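Local coordinates for ABC transporter substrate binding protein (Ribose) (Agrobacterium vitis, PDB 5DKV), which binds alpha-D-tagatopyranose between its two lobes and probably serves as the sugar-recognising component of an ABC transporter, at residues A[146-151]-A[302-307]; A[176-181]-A[252-257]. All coordinates share one frame; numbering follows the deposited sequence.

Overall arrangement
Both contacts join a helix to a strand of the sheet, in the lobe that supplies Arg178 and Asp254 to the sugar. Interaction 2, where all three touching residues are buried, sets helix 173-186 against the end of strand 249-253 and combines a CH-pi contact with hydrogen bonds that both segments make to the sugar. Interaction 1 lies nearer the surface, joins helix 142-156 to strand 299-307, and is purely apolar. Their centres are 8 Å apart and they touch directly: Phe304 CE1 of 302-307 lies 3.6 Å from Phe253 CZ of 252-257. The ring packed against the sugar-binding arginine thus meets the hydrophobic packing of interaction 1.

Interaction 1 (A[146-151]-A[302-307]); sequences GEIAAR and TGFTVI
Ile148, on helix 142-156, reaches Phe304 and Val306 of segment 302-307 with two different branches. Apolar side chains alone make the contact. The longer branch of Ile148 does the work at the aromatic ring: its CD1 lies 3.9 Å from Phe304 CD2, meeting the ring obliquely. The shorter branch turns to the neighbouring aliphatic residue, with Ile148 CG2 4.1 Å from Val306 CG2, a methyl-to-methyl contact. With CG1 anti to the carbonyl carbon (chi1 -70°) and CD1 carried on outward (chi2 174°), Ile148 spreads its methyls over two partners; a beta-branched residue suits this place because one side chain can serve both. Phe304 and Val306 both direct their CB atoms toward the helix, while Thr305 between them instead hydrogen-bonds His275 through OG1. The touching residues are all partly exposed, so this is packing near the surface of one lobe of a periplasmic-binding-protein fold, where helix 142-156 lies against strand 299-307 of the sheet. That strand runs parallel to strand 137-140 and antiparallel to strand 270-273, whose Ile272 touches both Phe304 and Val306; Ala150 of the helix packs on Phe182 and Met186 of helix 173-186.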
loop_
_atom_site.group_PDB
_atom_site.type_symbol
_atom_site.label_atom_id
_atom_site.label_comp_id
_atom_site.label_asym_id
_atom_site.label_seq_id
_atom_site.Cartn_x
_atom_site.Cartn_y
_atom_site.Cartn_z
ATOM N N GLY A 146 -5.141 -8.484 -4.460
ATOM C CA GLY A 146 -4.758 -9.027 -5.753
ATOM C C GLY A 146 -5.843 -9.869 -6.405
ATOM O O GLY A 146 -6.053 -9.821 -7.627
ATOM N N GLU A 147 -6.513 -10.687 -5.595
ATOM C CA GLU A 147 -7.560 -11.555 -6.106
ATOM C C GLU A 147 -8.723 -10.712 -6.612
ATOM O O GLU A 147 -9.296 -10.988 -7.677
ATOM C CB GLU A 147 -8.022 -12.533 -5.016
ATOM C CG GLU A 147 -6.921 -13.493 -4.552
ATOM C CD GLU A 147 -7.323 -14.300 -3.305
ATOM O OE1 GLU A 147 -7.997 -13.748 -2.398
ATOM O OE2 GLU A 147 -6.961 -15.491 -3.225
ATOM N N ILE A 148 -9.055 -9.668 -5.859
ATOM C CA ILE A 148 -10.091 -8.702 -6.270
ATOM C C ILE A 148 -9.730 -7.983 -7.567
ATOM O O ILE A 148 -10.559 -7.863 -8.481
ATOM C CB ILE A 148 -10.355 -7.657 -5.148
ATOM C CG1 ILE A 148 -11.048 -8.349 -3.976
ATOM C CG2 ILE A 148 -11.196 -6.476 -5.669
ATOM C CD1 ILE A 148 -11.238 -7.464 -2.716
ATOM N N ALA A 149 -8.495 -7.511 -7.663
ATOM C CA ALA A 149 -8.021 -6.910 -8.897
ATOM C C ALA A 149 -8.166 -7.857 -10.082
ATOM O O ALA A 149 -8.557 -7.444 -11.162
ATOM C CB ALA A 149 -6.601 -6.471 -8.756
ATOM N N ALA A 150 -7.856 -9.135 -9.884
ATOM C CA ALA A 150 -7.951 -10.101 -10.978
ATOM C C ALA A 150 -9.394 -10.309 -11.428
ATOM O O ALA A 150 -9.685 -10.354 -12.641
ATOM C CB ALA A 150 -7.343 -11.414 -10.570
ATOM N N ARG A 151 -10.296 -10.466 -10.458
ATOM C CA ARG A 151 -11.701 -10.658 -10.781
ATOM C C ARG A 151 -12.268 -9.435 -11.492
ATOM O O ARG A 151 -13.058 -9.575 -12.439
ATOM C CB ARG A 151 -12.511 -10.988 -9.512
ATOM C CG ARG A 151 -12.227 -12.389 -8.966
ATOM C CD ARG A 151 -13.224 -12.816 -7.895
ATOM N NE ARG A 151 -13.086 -12.085 -6.635
ATOM C CZ ARG A 151 -12.325 -12.473 -5.604
ATOM N NH1 ARG A 151 -11.611 -13.589 -5.670
ATOM N NH2 ARG A 151 -12.282 -11.746 -4.493
ATOM N N THR A 302 -7.302 -4.172 7.292
ATOM C CA THR A 302 -8.196 -3.085 6.898
ATOM C C THR A 302 -8.705 -3.399 5.496
ATOM O O THR A 302 -8.087 -4.173 4.786
ATOM C CB THR A 302 -7.484 -1.725 6.958
ATOM O OG1 THR A 302 -6.312 -1.758 6.135
ATOM C CG2 THR A 302 -7.061 -1.430 8.407
ATOM N N GLY A 303 -9.822 -2.803 5.109
ATOM C CA GLY A 303 -10.538 -3.228 3.912
ATOM C C GLY A 303 -10.255 -2.469 2.636
ATOM O O GLY A 303 -9.361 -1.634 2.583
ATOM N N PHE A 304 -11.037 -2.790 1.607
ATOM C CA PHE A 304 -10.938 -2.133 0.316
ATOM C C PHE A 304 -12.265 -1.480 -0.032
ATOM O O PHE A 304 -13.337 -1.904 0.418
ATOM C CB PHE A 304 -10.576 -3.120 -0.791
ATOM C CG PHE A 304 -9.324 -3.863 -0.545
ATOM C CD1 PHE A 304 -8.114 -3.217 -0.650
ATOM C CD2 PHE A 304 -9.347 -5.197 -0.225
ATOM C CE1 PHE A 304 -6.942 -3.893 -0.430
ATOM C CE2 PHE A 304 -8.197 -5.872 -0.016
ATOM C CZ PHE A 304 -6.986 -5.224 -0.107
ATOM N N THR A 305 -12.167 -0.430 -0.834
ATOM C CA THR A 305 -13.312 0.182 -1.488
ATOM C C THR A 305 -13.044 0.131 -2.984
ATOM O O THR A 305 -12.080 0.732 -3.457
ATOM C CB THR A 305 -13.525 1.629 -1.025
ATOM O OG1 THR A 305 -13.808 1.655 0.381
ATOM C CG2 THR A 305 -14.685 2.288 -1.766
ATOM N N VAL A 306 -13.887 -0.593 -3.715
ATOM C CA VAL A 306 -13.753 -0.692 -5.171
ATOM C C VAL A 306 -14.516 0.467 -5.814
ATOM O O VAL A 306 -15.718 0.610 -5.628
ATOM C CB VAL A 306 -14.255 -2.039 -5.677
ATOM C CG1 VAL A 306 -14.046 -2.157 -7.192
ATOM C CG2 VAL A 306 -13.506 -3.185 -4.942
ATOM N N ILE A 307 -13.781 1.315 -6.531
ATOM C CA ILE A 307 -14.314 2.530 -7.124
ATOM C C ILE A 307 -14.431 2.334 -8.632
ATOM O O ILE A 307 -13.491 1.875 -9.295
ATOM C CB ILE A 307 -13.426 3.782 -6.806
ATOM C CG1 ILE A 307 -13.156 3.875 -5.304
ATOM C CG2 ILE A 307 -14.122 5.072 -7.305
ATOM C CD1 ILE A 307 -12.232 5.041 -4.899
#

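Interaction 2 (A[176-181]-A[252-257]); sequences DQREQG and AFDAPG. With T6T (alpha-D-tagatopyranose), chain E.
Part of the tagatose pocket is formed by Arg178 of helix 173-186 and Asp254, just beyond strand 249-253, with Phe253 supporting the arginine. Phe253 CE2 lies over one face of the Arg178 guanidinium, the two planes 18° apart, with Arg178 NE 3.3 Å from that carbon. One step back along the side chain, Arg178 CD sits over the middle of the ring, 3.7 Å from the Phe253 centroid, as a CH-pi contact. An aromatic residue suits this place because its face receives the CD methylene and its rim lies over the guanidinium, while the N-H groups remain turned to polar partners. The chain is extended from CG to NE (chi2 169°, chi3 -163°), which carries the guanidinium to the sugar. There Arg178 NH1 donates to T6T O3 at 3.0 Å and Arg178 NH2 to T6T O4 at 2.8 Å, both nearly straight. T6T O3 in turn donates to Asp254 OD1 at 2.6 Å. Arg178 NH1 and Asp254 OD1 are 4.3 Å apart, a proximity of opposite charges and not a salt bridge; the bonded link between them runs through T6T O3. Asn142 OD1 accepts from Arg178 NE and Ala227 O from NH1, while Gln274 and Tyr322 hold Asp254 OD2. Phe253 also packs on Ile272 of strand 270-273, and Gln177 touches Asn142 and Val143 of helix 142-156.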
loop_
_atom_site.group_PDB
_atom_site.type_symbol
_atom_site.label_atom_id
_atom_site.label_comp_id
_atom_site.label_asym_id
_atom_site.label_seq_id
_atom_site.Cartn_x
_atom_site.Cartn_y
_atom_site.Cartn_z
ATOM N N ASP A 176 4.205 -7.869 -3.579
ATOM C CA ASP A 176 4.432 -9.303 -3.795
ATOM C C ASP A 176 3.129 -10.071 -3.540
ATOM O O ASP A 176 2.744 -10.947 -4.312
ATOM C CB ASP A 176 5.528 -9.842 -2.858
ATOM C CG ASP A 176 6.935 -9.629 -3.387
ATOM O OD1 ASP A 176 7.109 -9.093 -4.506
ATOM O OD2 ASP A 176 7.877 -10.016 -2.655
ATOM N N GLN A 177 2.436 -9.726 -2.452
ATOM C CA GLN A 177 1.213 -10.423 -2.083
ATOM C C GLN A 177 0.114 -10.129 -3.112
ATOM O O GLN A 177 -0.657 -11.019 -3.464
ATOM C CB GLN A 177 0.761 -10.030 -0.678
ATOM C CG GLN A 177 1.547 -10.746 0.403
ATOM C CD GLN A 177 1.126 -10.323 1.790
ATOM O OE1 GLN A 177 0.908 -9.145 2.032
ATOM N NE2 GLN A 177 0.947 -11.295 2.688
ATOM N N ARG A 178 0.041 -8.883 -3.595
ATOM C CA ARG A 178 -0.970 -8.539 -4.581
ATOM C C ARG A 178 -0.734 -9.296 -5.874
ATOM O O ARG A 178 -1.672 -9.778 -6.489
ATOM C CB ARG A 178 -0.982 -7.035 -4.852
ATOM C CG ARG A 178 -1.349 -6.219 -3.657
ATOM C CD ARG A 178 -1.117 -4.722 -3.825
ATOM N NE ARG A 178 -1.123 -4.100 -2.497
ATOM C CZ ARG A 178 -0.659 -2.895 -2.204
ATOM N NH1 ARG A 178 -0.158 -2.107 -3.147
ATOM N NH2 ARG A 178 -0.729 -2.464 -0.951
ATOM N N GLU A 179 0.518 -9.397 -6.292
ATOM C CA GLU A 179 0.817 -10.147 -7.505
ATOM C C GLU A 179 0.480 -11.639 -7.330
ATOM O O GLU A 179 -0.066 -12.270 -8.236
ATOM C CB GLU A 179 2.282 -9.973 -7.896
ATOM C CG GLU A 179 2.647 -10.813 -9.110
ATOM C CD GLU A 179 4.028 -10.489 -9.675
ATOM O OE1 GLU A 179 4.650 -9.505 -9.234
ATOM O OE2 GLU A 179 4.495 -11.236 -10.565
ATOM N N GLN A 180 0.809 -12.214 -6.179
ATOM C CA GLN A 180 0.482 -13.622 -5.928
ATOM C C GLN A 180 -1.027 -13.858 -5.965
ATOM O O GLN A 180 -1.491 -14.855 -6.523
ATOM C CB GLN A 180 1.058 -14.093 -4.594
ATOM C CG GLN A 180 2.581 -14.275 -4.601
ATOM C CD GLN A 180 3.080 -15.316 -5.615
ATOM O OE1 GLN A 180 2.660 -16.479 -5.604
ATOM N NE2 GLN A 180 3.992 -14.894 -6.490
ATOM N N GLY A 181 -1.796 -12.948 -5.375
ATOM C CA GLY A 181 -3.241 -13.125 -5.320
ATOM C C GLY A 181 -3.824 -12.978 -6.706
ATOM O O GLY A 181 -4.723 -13.714 -7.115
ATOM N N ALA A 252 -6.410 -0.424 -11.454
ATOM C CA ALA A 252 -5.364 0.262 -10.737
ATOM C C ALA A 252 -5.571 0.130 -9.256
ATOM O O ALA A 252 -6.646 0.425 -8.744
ATOM C CB ALA A 252 -5.338 1.723 -11.119
ATOM N N PHE A 253 -4.528 -0.301 -8.564
ATOM C CA PHE A 253 -4.529 -0.305 -7.114
ATOM C C PHE A 253 -4.300 1.099 -6.605
ATOM O O PHE A 253 -3.595 1.877 -7.234
ATOM C CB PHE A 253 -3.439 -1.234 -6.571
ATOM C CG PHE A 253 -3.874 -2.061 -5.384
ATOM C CD1 PHE A 253 -4.627 -3.197 -5.555
ATOM C CD2 PHE A 253 -3.501 -1.698 -4.086
ATOM C CE1 PHE A 253 -5.030 -3.953 -4.490
ATOM C CE2 PHE A 253 -3.896 -2.473 -3.002
ATOM C CZ PHE A 253 -4.654 -3.596 -3.203
ATOM N N ASP A 254 -4.898 1.398 -5.454
ATOM C CA ASP A 254 -4.856 2.705 -4.792
ATOM C C ASP A 254 -5.748 3.713 -5.513
ATOM O O ASP A 254 -6.304 3.421 -6.578
ATOM C CB ASP A 254 -3.414 3.216 -4.626
ATOM C CG ASP A 254 -2.612 2.342 -3.666
ATOM O OD1 ASP A 254 -1.531 1.826 -4.058
ATOM O OD2 ASP A 254 -3.095 2.161 -2.513
ATOM N N ALA A 255 -5.960 4.857 -4.875
ATOM C CA ALA A 255 -6.966 5.816 -5.354
ATOM C C ALA A 255 -6.497 7.262 -5.196
ATOM O O ALA A 255 -7.061 8.036 -4.413
ATOM C CB ALA A 255 -8.271 5.595 -4.632
ATOM N N PRO A 256 -5.472 7.649 -5.959
ATOM C CA PRO A 256 -5.123 9.068 -5.966
ATOM C C PRO A 256 -6.230 9.891 -6.623
ATOM O O PRO A 256 -7.097 9.334 -7.302
ATOM C CB PRO A 256 -3.837 9.116 -6.787
ATOM C CG PRO A 256 -3.889 7.929 -7.651
ATOM C CD PRO A 256 -4.641 6.866 -6.891
ATOM N N GLY A 257 -6.178 11.200 -6.446
ATOM C CA GLY A 257 -7.197 12.089 -6.972
ATOM C C GLY A 257 -7.473 11.918 -8.450
ATOM O O GLY A 257 -8.597 12.131 -8.899
HETATM O O3 T6T E . 0.302 0.751 -2.491
HETATM C C3 T6T E . 0.795 1.569 -1.439
HETATM C C4 T6T E . 1.358 0.711 -0.390
HETATM O O4 T6T E . 0.290 -0.149 0.156
HETATM C C5 T6T E . 2.462 -0.095 -0.919
HETATM O O5 T6T E . 3.106 -0.856 0.117
HETATM C C6 T6T E . 3.566 0.770 -1.501
HETATM O O6 T6T E . 3.000 1.656 -2.512
HETATM C C2 T6T E . 1.923 2.469 -1.978
HETATM O O2 T6T E . 2.366 3.275 -0.912
HETATM C C1 T6T E . 1.552 3.299 -3.143
HETATM O O1 T6T E . 0.507 4.173 -2.856
#